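Local coordinates for uncharacterized protein AF_0924 (Archaeoglobus fulgidus, PDB 3DT5), which is of unknown function but probably belongs to the cell membrane, this piece being its C-terminal domain, with a bound calcium ion, at residues A18-L23 with K110-L115; M68-K73 with W83-K88. One frame throughout, in Å; residues are numbered along the deposited sequence. Where two conformers were deposited one is given.

Contact 1 (A18-L23 with K110-L115); sequences AIEDRL and KEYYTL. With EDO (1,2-ethanediol), chain C.
Tyr112 carries its CG anti to the backbone N (chi1 178°), which sends the ring from helix 88-116 against helix 16-35, and Ile19 likewise has CG1 anti to its N (chi1 -173°), leaving CG2 to meet that ring. Ile19 CG2 comes to the ring's edge, near its plane, 3.7 Å from Tyr112 CD1; its other branch ends with CD1 3.7 Å from Glu111 CB, the two side chains crossing at about a right angle. Leu115 CD2 lies farther off, 4.2 Å from Ile19 CG2. Leu23 CD1 reaches Tyr112 CB, and the Leu23 side chain also touches Phe105 and Val108 of the same helix. Glu20, extended beyond CG, crosses the ring obliquely, its CG 3.4 Å from Tyr112 CE1. In the conformer described, one of two for Glu20, Tyr112 OH donates to Glu20 OE2 over 2.9 Å, on the anti side. An alanine in place of Tyr112 would probably leave Glu20 OE2 without this donor and open a gap beside Ile19 CG2. At the other flank the Arg22 guanidinium holds O2 of a 1,2-ethanediol, probably from the crystallisation liquor, through NH1 and NH2, while its NE bonds Leu57 O. Arg22 NH1 and Glu111 OE1 stay 4.6 Å apart, opposite charges that may attract but form no salt bridge. The helix axes approach to 10.2 Å and run nearly antiparallel, at 155°. Side chains alone thus make this surface seam, which is mainly apolar, with the Tyr112-Glu20 hydrogen bond as its one polar tie.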
loop_
_atom_site.group_PDB
_atom_site.type_symbol
_atom_site.label_atom_id
_atom_site.label_comp_id
_atom_site.label_asym_id
_atom_site.label_seq_id
_atom_site.Cartn_x
_atom_site.Cartn_y
_atom_site.Cartn_z
ATOM N N ALA A 18 -18.143 1.101 6.408
ATOM C CA ALA A 18 -17.200 -0.033 6.528
ATOM C C ALA A 18 -16.229 -0.076 5.352
ATOM O O ALA A 18 -15.012 -0.221 5.514
ATOM C CB ALA A 18 -17.966 -1.372 6.648
ATOM N N ILE A 19 -16.765 0.085 4.153
ATOM C CA ILE A 19 -15.932 0.061 2.958
ATOM C C ILE A 19 -15.044 1.329 2.845
ATOM O O ILE A 19 -13.858 1.218 2.499
ATOM C CB ILE A 19 -16.795 -0.275 1.728
ATOM C CG1 ILE A 19 -15.958 -0.476 0.468
ATOM C CG2 ILE A 19 -17.924 0.716 1.521
ATOM C CD1 ILE A 19 -16.472 -1.748 -0.280
ATOM N N GLU A 20 -15.582 2.485 3.222
ATOM C CA GLU A 20 -14.806 3.736 3.279
ATOM C C GLU A 20 -13.612 3.609 4.237
ATOM O O GLU A 20 -12.539 4.102 3.930
ATOM C CB GLU A 20 -15.693 4.934 3.672
ATOM C CG GLU A 20 -16.623 5.467 2.536
ATOM C CD GLU A 20 -17.759 6.418 3.019
ATOM O OE1 GLU A 20 -17.739 6.851 4.191
ATOM O OE2 GLU A 20 -18.684 6.735 2.217
ATOM N N ASP A 21 -13.797 2.944 5.391
ATOM C CA ASP A 21 -12.705 2.740 6.368
ATOM C C ASP A 21 -11.572 1.880 5.771
ATOM O O ASP A 21 -10.410 2.152 6.032
ATOM C CB ASP A 21 -13.162 2.080 7.672
ATOM C CG ASP A 21 -14.005 2.997 8.544
ATOM O OD1 ASP A 21 -14.041 4.218 8.287
ATOM O OD2 ASP A 21 -14.638 2.488 9.492
ATOM N N ARG A 22 -11.916 0.848 5.003
ATOM C CA ARG A 22 -10.890 0.047 4.356
ATOM C C ARG A 22 -10.061 0.947 3.405
ATOM O O ARG A 22 -8.819 0.899 3.438
ATOM C CB ARG A 22 -11.498 -1.152 3.603
ATOM C CG ARG A 22 -12.266 -2.148 4.475
ATOM C CD ARG A 22 -12.709 -3.330 3.553
ATOM N NE ARG A 22 -11.574 -4.207 3.261
ATOM C CZ ARG A 22 -11.497 -5.070 2.242
ATOM N NH1 ARG A 22 -12.524 -5.289 1.418
ATOM N NH2 ARG A 22 -10.394 -5.784 2.090
ATOM N N LEU A 23 -10.725 1.699 2.527
ATOM C CA LEU A 23 -10.035 2.600 1.602
ATOM C C LEU A 23 -9.202 3.644 2.333
ATOM O O LEU A 23 -8.022 3.871 2.005
ATOM C CB LEU A 23 -11.018 3.304 0.659
ATOM C CG LEU A 23 -11.783 2.341 -0.264
ATOM C CD1 LEU A 23 -12.910 3.113 -0.982
ATOM C CD2 LEU A 23 -10.839 1.684 -1.298
ATOM N N LYS A 110 -14.437 -0.412 -6.864
ATOM C CA LYS A 110 -15.619 -0.887 -7.666
ATOM C C LYS A 110 -16.779 -1.263 -6.743
ATOM O O LYS A 110 -17.927 -0.891 -6.989
ATOM C CB LYS A 110 -15.305 -2.069 -8.599
ATOM C CG LYS A 110 -14.213 -1.840 -9.667
ATOM C CD LYS A 110 -14.095 -3.022 -10.711
ATOM C CE LYS A 110 -12.599 -3.476 -11.002
ATOM N NZ LYS A 110 -12.082 -4.759 -10.203
ATOM N N GLU A 111 -16.462 -1.980 -5.665
ATOM C CA GLU A 111 -17.458 -2.368 -4.666
ATOM C C GLU A 111 -18.099 -1.160 -3.964
ATOM O O GLU A 111 -19.316 -1.156 -3.670
ATOM C CB GLU A 111 -16.809 -3.324 -3.663
ATOM C CG GLU A 111 -16.395 -4.626 -4.372
ATOM C CD GLU A 111 -15.706 -5.620 -3.447
ATOM O OE1 GLU A 111 -14.921 -5.186 -2.558
ATOM O OE2 GLU A 111 -15.910 -6.822 -3.639
ATOM N N TYR A 112 -17.283 -0.148 -3.691
ATOM C CA TYR A 112 -17.776 1.077 -3.106
ATOM C C TYR A 112 -18.809 1.746 -4.031
ATOM O O TYR A 112 -19.879 2.171 -3.573
ATOM C CB TYR A 112 -16.612 2.055 -2.840
ATOM C CG TYR A 112 -17.165 3.351 -2.274
ATOM C CD1 TYR A 112 -17.501 3.440 -0.926
ATOM C CD2 TYR A 112 -17.440 4.442 -3.104
ATOM C CE1 TYR A 112 -18.048 4.594 -0.389
ATOM C CE2 TYR A 112 -17.997 5.623 -2.578
ATOM C CZ TYR A 112 -18.297 5.669 -1.212
ATOM O OH TYR A 112 -18.850 6.797 -0.644
ATOM N N TYR A 113 -18.486 1.839 -5.325
ATOM C CA TYR A 113 -19.376 2.455 -6.301
ATOM C C TYR A 113 -20.605 1.599 -6.606
ATOM O O TYR A 113 -21.672 2.130 -6.869
ATOM C CB TYR A 113 -18.630 2.776 -7.598
ATOM C CG TYR A 113 -17.470 3.739 -7.451
ATOM C CD1 TYR A 113 -17.588 4.903 -6.693
ATOM C CD2 TYR A 113 -16.250 3.493 -8.105
ATOM C CE1 TYR A 113 -16.501 5.805 -6.577
ATOM C CE2 TYR A 113 -15.175 4.363 -8.000
ATOM C CZ TYR A 113 -15.296 5.519 -7.236
ATOM O OH TYR A 113 -14.220 6.388 -7.146
ATOM N N THR A 114 -20.459 0.276 -6.564
ATOM C CA THR A 114 -21.586 -0.645 -6.727
ATOM C C THR A 114 -22.600 -0.391 -5.641
ATOM O O THR A 114 -23.800 -0.365 -5.898
ATOM C CB THR A 114 -21.115 -2.108 -6.628
ATOM O OG1 THR A 114 -20.212 -2.358 -7.699
ATOM C CG2 THR A 114 -22.293 -3.123 -6.706
ATOM N N LEU A 115 -22.089 -0.218 -4.423
ATOM C CA LEU A 115 -22.910 0.015 -3.250
ATOM C C LEU A 115 -23.458 1.443 -3.236
ATOM O O LEU A 115 -24.646 1.637 -2.975
ATOM C CB LEU A 115 -22.121 -0.284 -1.966
ATOM C CG LEU A 115 -22.859 -0.169 -0.622
ATOM C CD1 LEU A 115 -23.972 -1.216 -0.525
ATOM C CD2 LEU A 115 -21.891 -0.296 0.584
HETATM C C1 EDO C . -11.200 -6.611 -2.489
HETATM O O1 EDO C . -11.353 -7.878 -3.126
HETATM C C2 EDO C . -10.275 -6.831 -1.282
HETATM O O2 EDO C . -11.069 -7.338 -0.243
#

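Contact 2 (M68-K73 with W83-K88); sequences MHFKFK and WTFYAK. With CA (calcium ion), chain B.
One face of the Trp83 indole receives the edge of the Phe70 ring, with Phe70 CZ 3.6 Å from Trp83 CE3. The planes stand at 83° and the centroids of the Phe70 ring and the indole's six-membered ring are 4.9 Å apart, which defines a T-shaped (edge-to-face) pair. Phe85 also comes to the edge of Phe70, its CZ 3.9 Å from Phe70 CE1, so both aromatic residues of the strand meet the rim of one phenylalanine. The backbone link is made by Lys73 O. It accepts from Tyr86 N at 3.2 Å, in a nearly straight bond (163° at the hydrogen), and from a water that in turn accepts from Ala87 N, the N-cap residue of the following helix. Phe85 CA adds a CA-H...O contact to the same oxygen. Lys71 O binds the calcium ion at 2.4 Å, alongside ligands from Glu44, Ala74 and Asp75, and Tyr86 OH hydrogen-bonds to Asp75 OD2, joining the residue just after the strand to a calcium ligand. Phe70 packs on Ile47 and Ile51 of helix 43-52, Phe85 on Phe91 of helix 88-116, and strand 83-85 lies between strands 74-75 and 130-131.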
loop_
_atom_site.group_PDB
_atom_site.type_symbol
_atom_site.label_atom_id
_atom_site.label_comp_id
_atom_site.label_asym_id
_atom_site.label_seq_id
_atom_site.Cartn_x
_atom_site.Cartn_y
_atom_site.Cartn_z
HETATM N N MSE A 68 5.300 -8.816 6.799
HETATM C CA MSE A 68 5.004 -8.485 8.193
HETATM C C MSE A 68 5.890 -7.368 8.728
HETATM O O MSE A 68 5.570 -6.739 9.731
HETATM C CB MSE A 68 5.331 -9.703 9.065
HETATM C CG MSE A 68 4.390 -9.862 10.210
HETATM SE SE MSE A 68 2.751 -10.540 9.429
HETATM C CE MSE A 68 3.452 -11.446 7.821
ATOM N N HIS A 69 7.029 -7.181 8.085
ATOM C CA HIS A 69 8.091 -6.314 8.573
ATOM C C HIS A 69 8.560 -5.417 7.447
ATOM O O HIS A 69 8.555 -5.825 6.300
ATOM C CB HIS A 69 9.288 -7.130 9.064
ATOM C CG HIS A 69 8.983 -8.030 10.219
ATOM N ND1 HIS A 69 8.710 -7.554 11.481
ATOM C CD2 HIS A 69 8.910 -9.381 10.306
ATOM C CE1 HIS A 69 8.471 -8.570 12.296
ATOM N NE2 HIS A 69 8.573 -9.690 11.606
ATOM N N PHE A 70 8.985 -4.201 7.760
ATOM C CA PHE A 70 9.407 -3.283 6.690
ATOM C C PHE A 70 10.579 -2.372 7.121
ATOM O O PHE A 70 11.521 -2.187 6.345
ATOM C CB PHE A 70 8.244 -2.392 6.225
ATOM C CG PHE A 70 8.680 -1.303 5.266
ATOM C CD1 PHE A 70 9.035 -1.625 3.957
ATOM C CD2 PHE A 70 8.797 0.022 5.699
ATOM C CE1 PHE A 70 9.480 -0.615 3.070
ATOM C CE2 PHE A 70 9.247 1.029 4.811
ATOM C CZ PHE A 70 9.574 0.682 3.499
ATOM N N LYS A 71 10.470 -1.799 8.315
ATOM C CA LYS A 71 11.378 -0.756 8.822
ATOM C C LYS A 71 12.849 -1.053 8.577
ATOM O O LYS A 71 13.606 -0.176 8.173
ATOM C CB LYS A 71 11.276 -0.681 10.352
ATOM C CG LYS A 71 10.224 0.200 10.894
ATOM C CD LYS A 71 10.285 0.216 12.435
ATOM C CE LYS A 71 11.529 0.920 12.971
ATOM N NZ LYS A 71 11.223 2.239 13.652
ATOM N N PHE A 72 13.275 -2.259 8.947
ATOM C CA PHE A 72 14.682 -2.563 8.872
ATOM C C PHE A 72 15.108 -3.185 7.543
ATOM O O PHE A 72 16.224 -3.672 7.418
ATOM C CB PHE A 72 15.092 -3.384 10.102
ATOM C CG PHE A 72 14.846 -2.654 11.397
ATOM C CD1 PHE A 72 15.525 -1.464 11.682
ATOM C CD2 PHE A 72 13.901 -3.119 12.318
ATOM C CE1 PHE A 72 15.293 -0.754 12.888
ATOM C CE2 PHE A 72 13.638 -2.418 13.531
ATOM C CZ PHE A 72 14.347 -1.243 13.823
ATOM N N LYS A 73 14.232 -3.134 6.546
ATOM C CA LYS A 73 14.526 -3.708 5.240
ATOM C C LYS A 73 14.818 -2.651 4.207
ATOM O O LYS A 73 15.308 -2.960 3.121
ATOM C CB LYS A 73 13.343 -4.551 4.695
ATOM C CG LYS A 73 12.714 -5.580 5.641
ATOM C CD LYS A 73 13.651 -6.613 6.048
ATOM C CE LYS A 73 12.903 -7.940 6.086
ATOM N NZ LYS A 73 12.748 -8.370 7.460
ATOM N N TRP A 83 12.276 4.153 -2.015
ATOM C CA TRP A 83 12.643 3.279 -0.918
ATOM C C TRP A 83 13.783 2.380 -1.439
ATOM O O TRP A 83 13.627 1.697 -2.440
ATOM C CB TRP A 83 11.456 2.402 -0.484
ATOM C CG TRP A 83 10.362 3.163 0.208
ATOM C CD1 TRP A 83 9.130 3.519 -0.329
ATOM C CD2 TRP A 83 10.397 3.675 1.533
ATOM N NE1 TRP A 83 8.391 4.215 0.619
ATOM C CE2 TRP A 83 9.137 4.291 1.779
ATOM C CE3 TRP A 83 11.355 3.622 2.577
ATOM C CZ2 TRP A 83 8.832 4.927 3.002
ATOM C CZ3 TRP A 83 11.019 4.215 3.822
ATOM C CH2 TRP A 83 9.771 4.850 4.014
ATOM N N THR A 84 14.929 2.419 -0.762
ATOM C CA THR A 84 16.068 1.586 -1.152
ATOM C C THR A 84 16.001 0.339 -0.290
ATOM O O THR A 84 16.075 0.434 0.943
ATOM C CB THR A 84 17.423 2.290 -0.891
ATOM O OG1 THR A 84 17.547 3.383 -1.805
ATOM C CG2 THR A 84 18.631 1.316 -1.135
ATOM N N PHE A 85 15.864 -0.817 -0.932
ATOM C CA PHE A 85 15.881 -2.100 -0.219
ATOM C C PHE A 85 17.305 -2.628 -0.181
ATOM O O PHE A 85 18.034 -2.523 -1.176
ATOM C CB PHE A 85 14.985 -3.126 -0.911
ATOM C CG PHE A 85 13.544 -2.937 -0.613
ATOM C CD1 PHE A 85 12.779 -2.014 -1.355
ATOM C CD2 PHE A 85 12.948 -3.583 0.467
ATOM C CE1 PHE A 85 11.437 -1.793 -1.062
ATOM C CE2 PHE A 85 11.599 -3.371 0.749
ATOM C CZ PHE A 85 10.835 -2.474 -0.021
ATOM N N TYR A 86 17.693 -3.215 0.937
ATOM C CA TYR A 86 19.044 -3.783 1.044
ATOM C C TYR A 86 19.156 -5.188 0.488
ATOM O O TYR A 86 20.209 -5.558 0.037
ATOM C CB TYR A 86 19.590 -3.677 2.464
ATOM C CG TYR A 86 19.641 -2.226 2.902
ATOM C CD1 TYR A 86 20.511 -1.327 2.286
ATOM C CD2 TYR A 86 18.760 -1.740 3.889
ATOM C CE1 TYR A 86 20.529 -0.008 2.637
ATOM C CE2 TYR A 86 18.775 -0.432 4.253
ATOM C CZ TYR A 86 19.665 0.449 3.624
ATOM O OH TYR A 86 19.684 1.797 4.033
ATOM N N ALA A 87 18.082 -5.965 0.562
ATOM C CA ALA A 87 18.083 -7.320 0.025
ATOM C C ALA A 87 17.131 -7.395 -1.153
ATOM O O ALA A 87 15.987 -6.944 -1.067
ATOM C CB ALA A 87 17.687 -8.300 1.092
ATOM N N LYS A 88 17.621 -7.950 -2.256
ATOM C CA LYS A 88 16.836 -8.082 -3.466
ATOM C C LYS A 88 15.505 -8.796 -3.202
ATOM O O LYS A 88 14.480 -8.408 -3.760
ATOM C CB LYS A 88 17.637 -8.826 -4.528
ATOM C CG LYS A 88 16.845 -9.192 -5.781
ATOM C CD LYS A 88 17.816 -9.590 -6.914
ATOM C CE LYS A 88 17.108 -10.253 -8.102
ATOM N NZ LYS A 88 18.104 -10.832 -9.069
HETATM CA CA CA B . 14.630 1.854 7.556
HETATM O O HOH W 1 16.018 -5.510 2.595
#

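The two contacts lie on opposite sides of the chain's centre, with their own centres 30 Å apart and nearest atoms about 16 Å apart, so neither touches the other. Along the chain contact 2 is nested within the loop that contact 1 closes: 18-23 comes first, then 68-73 and 83-88, and 110-115 last. Helix 88-116 connects them, since it begins just after strand 83-85 and carries 110-115 near its far end. Contact 1 therefore joins two helices at one end of the domain, whereas contact 2 ties the calcium-binding loop to the small three-stranded mixed sheet at the other. That one helix thus spans the domain from the calcium-site end to the end where it pairs with helix 16-35.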